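PDB 4K4K: putative fimbrium subunit Fim1C from Bacteroides uniformis, which probably serves as a component of the tip of a fimbrium, a surface filament that mediates cell adhesion and biofilm formation. Local coordinates for residues D10-L15 against T74-V79; A14-S19 against D130-F135. One frame throughout, in Å; residues are numbered along the deposited sequence.

Contact 1 (D10-L15 against T74-V79)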
loop_
_atom_site.group_PDB
_atom_site.type_symbol
_atom_site.label_atom_id
_atom_site.label_comp_id
_atom_site.label_asym_id
_atom_site.label_seq_id
_atom_site.Cartn_x
_atom_site.Cartn_y
_atom_site.Cartn_z
ATOM N N ASP A 10 9.994 26.691 -25.900
ATOM C CA ASP A 10 10.721 26.436 -27.148
ATOM C C ASP A 10 10.129 25.213 -27.908
ATOM O O ASP A 10 10.826 24.612 -28.728
ATOM C CB ASP A 10 12.259 26.340 -26.948
ATOM C CG ASP A 10 13.050 27.648 -27.113
ATOM O OD1 ASP A 10 12.413 28.722 -27.330
ATOM O OD2 ASP A 10 14.304 27.598 -27.045
ATOM N N GLY A 11 8.833 24.921 -27.659
ATOM C CA GLY A 11 8.042 23.921 -28.379
ATOM C C GLY A 11 7.954 22.511 -27.830
ATOM O O GLY A 11 7.165 21.699 -28.335
ATOM N N ARG A 12 8.810 22.167 -26.865
ATOM C CA ARG A 12 8.812 20.811 -26.312
ATOM C C ARG A 12 7.572 20.611 -25.427
ATOM O O ARG A 12 7.149 21.541 -24.751
ATOM C CB ARG A 12 10.110 20.542 -25.542
ATOM C CG ARG A 12 11.365 20.669 -26.438
ATOM C CD ARG A 12 12.641 20.354 -25.673
ATOM N NE ARG A 12 12.823 21.268 -24.544
ATOM C CZ ARG A 12 13.453 20.960 -23.413
ATOM N NH1 ARG A 12 13.992 19.755 -23.248
ATOM N NH2 ARG A 12 13.546 21.852 -22.439
ATOM N N VAL A 13 6.957 19.420 -25.480
ATOM C CA VAL A 13 5.736 19.188 -24.736
ATOM C C VAL A 13 6.020 18.224 -23.606
ATOM O O VAL A 13 6.340 17.065 -23.851
ATOM C CB VAL A 13 4.576 18.695 -25.654
ATOM C CG1 VAL A 13 3.311 18.440 -24.839
ATOM C CG2 VAL A 13 4.288 19.700 -26.777
ATOM N N ALA A 14 5.910 18.724 -22.364
ATOM C CA ALA A 14 6.149 17.939 -21.186
ATOM C C ALA A 14 4.914 17.136 -20.794
ATOM O O ALA A 14 3.778 17.568 -21.002
ATOM C CB ALA A 14 6.545 18.862 -20.047
ATOM N N LEU A 15 5.143 16.013 -20.138
ATOM C CA LEU A 15 4.064 15.225 -19.556
ATOM C C LEU A 15 3.300 16.069 -18.511
ATOM O O LEU A 15 3.922 16.750 -17.682
ATOM C CB LEU A 15 4.681 13.992 -18.870
ATOM C CG LEU A 15 3.733 13.160 -17.983
ATOM C CD1 LEU A 15 2.659 12.460 -18.834
ATOM C CD2 LEU A 15 4.537 12.136 -17.190
ATOM N N THR A 74 12.050 15.778 -15.991
ATOM C CA THR A 74 10.889 16.007 -16.860
ATOM C C THR A 74 10.868 15.043 -18.063
ATOM O O THR A 74 11.860 14.888 -18.803
ATOM C CB THR A 74 10.822 17.479 -17.339
ATOM O OG1 THR A 74 10.825 18.345 -16.222
ATOM C CG2 THR A 74 9.560 17.769 -18.135
ATOM N N ILE A 75 9.713 14.402 -18.246
ATOM C CA ILE A 75 9.456 13.547 -19.394
ATOM C C ILE A 75 8.843 14.411 -20.483
ATOM O O ILE A 75 7.839 15.104 -20.224
ATOM C CB ILE A 75 8.530 12.366 -19.033
ATOM C CG1 ILE A 75 9.233 11.361 -18.097
ATOM C CG2 ILE A 75 8.042 11.660 -20.340
ATOM C CD1 ILE A 75 8.212 10.398 -17.395
ATOM N N TYR A 76 9.426 14.359 -21.680
ATOM C CA TYR A 76 8.899 15.085 -22.850
ATOM C C TYR A 76 8.384 14.122 -23.868
ATOM O O TYR A 76 9.026 13.104 -24.138
ATOM C CB TYR A 76 9.976 15.965 -23.511
ATOM C CG TYR A 76 10.432 17.089 -22.618
ATOM C CD1 TYR A 76 9.726 18.292 -22.558
ATOM C CD2 TYR A 76 11.548 16.942 -21.798
ATOM C CE1 TYR A 76 10.127 19.327 -21.706
ATOM C CE2 TYR A 76 11.951 17.960 -20.939
ATOM C CZ TYR A 76 11.253 19.160 -20.913
ATOM O OH TYR A 76 11.673 20.146 -20.052
ATOM N N PHE A 77 7.243 14.470 -24.489
ATOM C CA PHE A 77 6.686 13.626 -25.549
ATOM C C PHE A 77 7.548 13.670 -26.804
ATOM O O PHE A 77 8.170 14.715 -27.058
ATOM C CB PHE A 77 5.269 14.073 -25.873
ATOM C CG PHE A 77 4.274 13.502 -24.892
ATOM C CD1 PHE A 77 3.675 12.267 -25.126
ATOM C CD2 PHE A 77 3.924 14.204 -23.744
ATOM C CE1 PHE A 77 2.736 11.745 -24.231
ATOM C CE2 PHE A 77 3.023 13.663 -22.824
ATOM C CZ PHE A 77 2.431 12.436 -23.076
ATOM N N PRO A 78 7.585 12.564 -27.592
ATOM C CA PRO A 78 8.341 12.594 -28.875
ATOM C C PRO A 78 7.868 13.754 -29.764
ATOM O O PRO A 78 6.658 13.959 -29.970
ATOM C CB PRO A 78 8.011 11.242 -29.519
ATOM C CG PRO A 78 7.627 10.348 -28.365
ATOM C CD PRO A 78 6.925 11.256 -27.385
ATOM N N VAL A 79 8.833 14.514 -30.299
ATOM C CA VAL A 79 8.524 15.651 -31.155
ATOM C C VAL A 79 7.788 15.209 -32.458
ATOM O O VAL A 79 6.993 15.988 -32.978
ATOM C CB VAL A 79 9.773 16.520 -31.469
ATOM C CG1 VAL A 79 10.785 15.767 -32.346
ATOM C CG2 VAL A 79 9.355 17.826 -32.124
HETATM O O HOH W 1 7.994 17.461 -27.299
#
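Ala14 and Tyr76 face each other in a single beta bridge, the one beta bridge joining the lead-in to strand 16-18 and the loop before strand 84-90 of this fimbrillin-like fold. Phe77 N donates to Val13 O (2.8 Å), and Leu15 N donates to Ile75 O at the same length. The segments meet at a steep angle, their end-to-end directions 105° apart, and the pairing stays at this single bridge.

The two sides of the bridge differ sharply. On the buried side Leu15 has CG anti to its backbone N (chi1 170°), and its side chain runs next to that of Ile75, pointing the same way, with Leu15 CD2 4.1 Å from Ile75 CD1. The other branch, Leu15 CD1, lies 4.2 Å from Phe77 CE2. Phe86 of strand 84-90 touches all three side chains, while Ile40 of strand 37-44 adds to the packing on Leu15 and Ile75.

On the outer side Arg12 bends at chi3 and lays its guanidinium flat over one face of the Tyr76 ring, a cation-pi stack with Arg12 CZ 4.2 Å from the ring centroid and the planes 25° apart. Arg12 NH1 sits above the rim near Tyr76 CE2 and CZ. Thr74 CG2 takes the opposite face, and Ala14 CB lies 4.0 Å from Tyr76 CE1. An alanine in place of Tyr76 would probably leave the guanidinium without its platform and free to turn, and open a gap beside Thr74 CG2 and Ala14 CB. Arg12 NH2 and Tyr76 OH are badly angled for a hydrogen bond, so the pair is held by the stack, with Arg12 CB also against Tyr76 CD1. Beyond the bridge, a water takes over: it accepts from Val13 N and donates to Phe77 O, at 2.8 Å from that oxygen.

Contact 2 (A14-S19 against D130-F135)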
loop_
_atom_site.group_PDB
_atom_site.type_symbol
_atom_site.label_atom_id
_atom_site.label_comp_id
_atom_site.label_asym_id
_atom_site.label_seq_id
_atom_site.Cartn_x
_atom_site.Cartn_y
_atom_site.Cartn_z
ATOM N N ALA A 14 5.910 18.724 -22.364
ATOM C CA ALA A 14 6.149 17.939 -21.186
ATOM C C ALA A 14 4.914 17.136 -20.794
ATOM O O ALA A 14 3.778 17.568 -21.002
ATOM C CB ALA A 14 6.545 18.862 -20.047
ATOM N N LEU A 15 5.143 16.013 -20.138
ATOM C CA LEU A 15 4.064 15.225 -19.556
ATOM C C LEU A 15 3.300 16.069 -18.511
ATOM O O LEU A 15 3.922 16.750 -17.682
ATOM C CB LEU A 15 4.681 13.992 -18.870
ATOM C CG LEU A 15 3.733 13.160 -17.983
ATOM C CD1 LEU A 15 2.659 12.460 -18.834
ATOM C CD2 LEU A 15 4.537 12.136 -17.190
ATOM N N GLU A 16 1.961 16.010 -18.532
ATOM C CA GLU A 16 1.141 16.687 -17.524
ATOM C C GLU A 16 0.492 15.572 -16.695
ATOM O O GLU A 16 -0.548 15.022 -17.087
ATOM C CB GLU A 16 0.102 17.620 -18.153
ATOM C CG GLU A 16 0.719 18.782 -18.925
ATOM C CD GLU A 16 -0.252 19.693 -19.654
ATOM O OE1 GLU A 16 -1.480 19.587 -19.428
ATOM O OE2 GLU A 16 0.228 20.525 -20.460
ATOM N N ALA A 17 1.128 15.223 -15.580
ATOM C CA ALA A 17 0.701 14.103 -14.754
ATOM C C ALA A 17 -0.173 14.510 -13.603
ATOM O O ALA A 17 0.156 15.445 -12.878
ATOM C CB ALA A 17 1.921 13.355 -14.212
ATOM N N THR A 18 -1.251 13.731 -13.387
ATOM C CA THR A 18 -2.175 13.853 -12.244
ATOM C C THR A 18 -2.520 12.449 -11.726
ATOM O O THR A 18 -2.256 11.464 -12.406
ATOM C CB THR A 18 -3.459 14.598 -12.623
ATOM O OG1 THR A 18 -4.102 13.887 -13.696
ATOM C CG2 THR A 18 -3.213 16.056 -12.998
ATOM N N SER A 19 -3.090 12.359 -10.513
ATOM C CA SER A 19 -3.528 11.085 -9.944
ATOM C C SER A 19 -5.064 10.887 -10.111
ATOM O O SER A 19 -5.647 9.969 -9.506
ATOM C CB SER A 19 -3.158 11.005 -8.471
ATOM O OG SER A 19 -3.851 12.007 -7.751
ATOM N N ASP A 130 -2.021 15.557 -26.784
ATOM C CA ASP A 130 -2.811 15.383 -25.568
ATOM C C ASP A 130 -1.876 14.810 -24.493
ATOM O O ASP A 130 -1.762 13.600 -24.309
ATOM C CB ASP A 130 -4.075 14.533 -25.805
ATOM C CG ASP A 130 -4.844 14.228 -24.534
ATOM O OD1 ASP A 130 -5.033 15.166 -23.707
ATOM O OD2 ASP A 130 -5.192 13.042 -24.325
ATOM N N PRO A 131 -1.093 15.706 -23.858
ATOM C CA PRO A 131 -0.046 15.251 -22.931
ATOM C C PRO A 131 -0.538 14.985 -21.504
ATOM O O PRO A 131 0.279 14.806 -20.596
ATOM C CB PRO A 131 0.925 16.438 -22.948
ATOM C CG PRO A 131 0.004 17.631 -23.084
ATOM C CD PRO A 131 -1.045 17.175 -24.057
ATOM N N LYS A 132 -1.849 15.027 -21.282
ATOM C CA LYS A 132 -2.384 14.816 -19.922
ATOM C C LYS A 132 -2.535 13.331 -19.632
ATOM O O LYS A 132 -3.185 12.607 -20.396
ATOM C CB LYS A 132 -3.733 15.535 -19.734
ATOM C CG LYS A 132 -3.692 17.042 -19.994
ATOM C CD LYS A 132 -5.094 17.652 -19.911
ATOM C CE LYS A 132 -5.765 17.957 -21.242
ATOM N NZ LYS A 132 -7.249 17.989 -21.100
ATOM N N VAL A 133 -1.925 12.871 -18.545
ATOM C CA VAL A 133 -2.019 11.469 -18.130
ATOM C C VAL A 133 -2.546 11.453 -16.706
ATOM O O VAL A 133 -1.906 12.015 -15.802
ATOM C CB VAL A 133 -0.669 10.695 -18.254
ATOM C CG1 VAL A 133 -0.778 9.280 -17.683
ATOM C CG2 VAL A 133 -0.167 10.657 -19.702
ATOM N N ALA A 134 -3.693 10.789 -16.499
ATOM C CA ALA A 134 -4.279 10.647 -15.174
ATOM C C ALA A 134 -3.963 9.248 -14.675
ATOM O O ALA A 134 -4.459 8.269 -15.241
ATOM C CB ALA A 134 -5.781 10.889 -15.237
ATOM N N PHE A 135 -3.035 9.145 -13.716
ATOM C CA PHE A 135 -2.638 7.863 -13.155
ATOM C C PHE A 135 -3.643 7.412 -12.092
ATOM O O PHE A 135 -3.959 8.174 -11.184
ATOM C CB PHE A 135 -1.222 7.939 -12.557
ATOM C CG PHE A 135 -0.132 8.123 -13.595
ATOM C CD1 PHE A 135 0.284 7.055 -14.394
ATOM C CD2 PHE A 135 0.484 9.353 -13.768
ATOM C CE1 PHE A 135 1.329 7.212 -15.320
ATOM C CE2 PHE A 135 1.500 9.523 -14.736
ATOM C CZ PHE A 135 1.936 8.435 -15.478
#
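Glu16, Ala17 and Thr18 pair in parallel with Lys132, Val133 and Ala134, the two short strand axes 4.8 Å apart and 17° from exact alignment. Four backbone bonds zip them together: Glu16 N to Pro131 O, Val133 N to Glu16 O, Thr18 N to Val133 O and Phe135 N to Thr18 O.

Ala17 and Val133 point to the buried face. There Leu15 CD1 presses on Val133 CG2 at 3.5 Å, tighter than usual carbon packing. Ala17 CB meets the edge of the Phe135 ring in its plane, 3.9 Å from CE2, while Val133 CG1 rests over one face of that ring, toward its rim. Ile40 and Phe86 continue this apolar layer.

Glu16, Thr18, Lys132 and Ala134 occupy the other face, which is more open to solvent. The extended Glu16 side chain runs alongside Pro131, and its OE1 lies 3.4 Å from Lys132 CG, yet the lysine tail leads off, leaving Lys132 NZ 6.2 Å from OE1; no salt bridge forms. Thr18 OG1 stands between its backbone N and carbonyl carbon (chi1 59°), 3.6 Å from Ala134 CA. Just past the strand, Ser19 OG is hydrogen-bonded to Glu63 O and Trp32 NE1.

The whole is a short parallel ladder, with one apolar and one more polar face, within the mostly antiparallel beta architecture of a fimbrillin-like protein.

In the fold
Contacts 1 and 2 start from the same piece of chain and share Ala14 and Leu15; their centres are 12 Å apart, toward one end of the elongated molecule. Residues 10-19 come first, 74-79 next and 130-135 last, so the N-terminal segment meets two parts that follow much later in sequence. It first bridges the loop ahead of strand 84-90, then joins the start of strand 132-150 as strand 16-18. Pro131 closes the seam between them: Phe77 CE2 lies 3.5 Å from Pro131 CA, and Val13 CG1 3.6 Å from Pro131 CB. Phe86 and Ile40 pack against both contacts, giving them a common apolar interior.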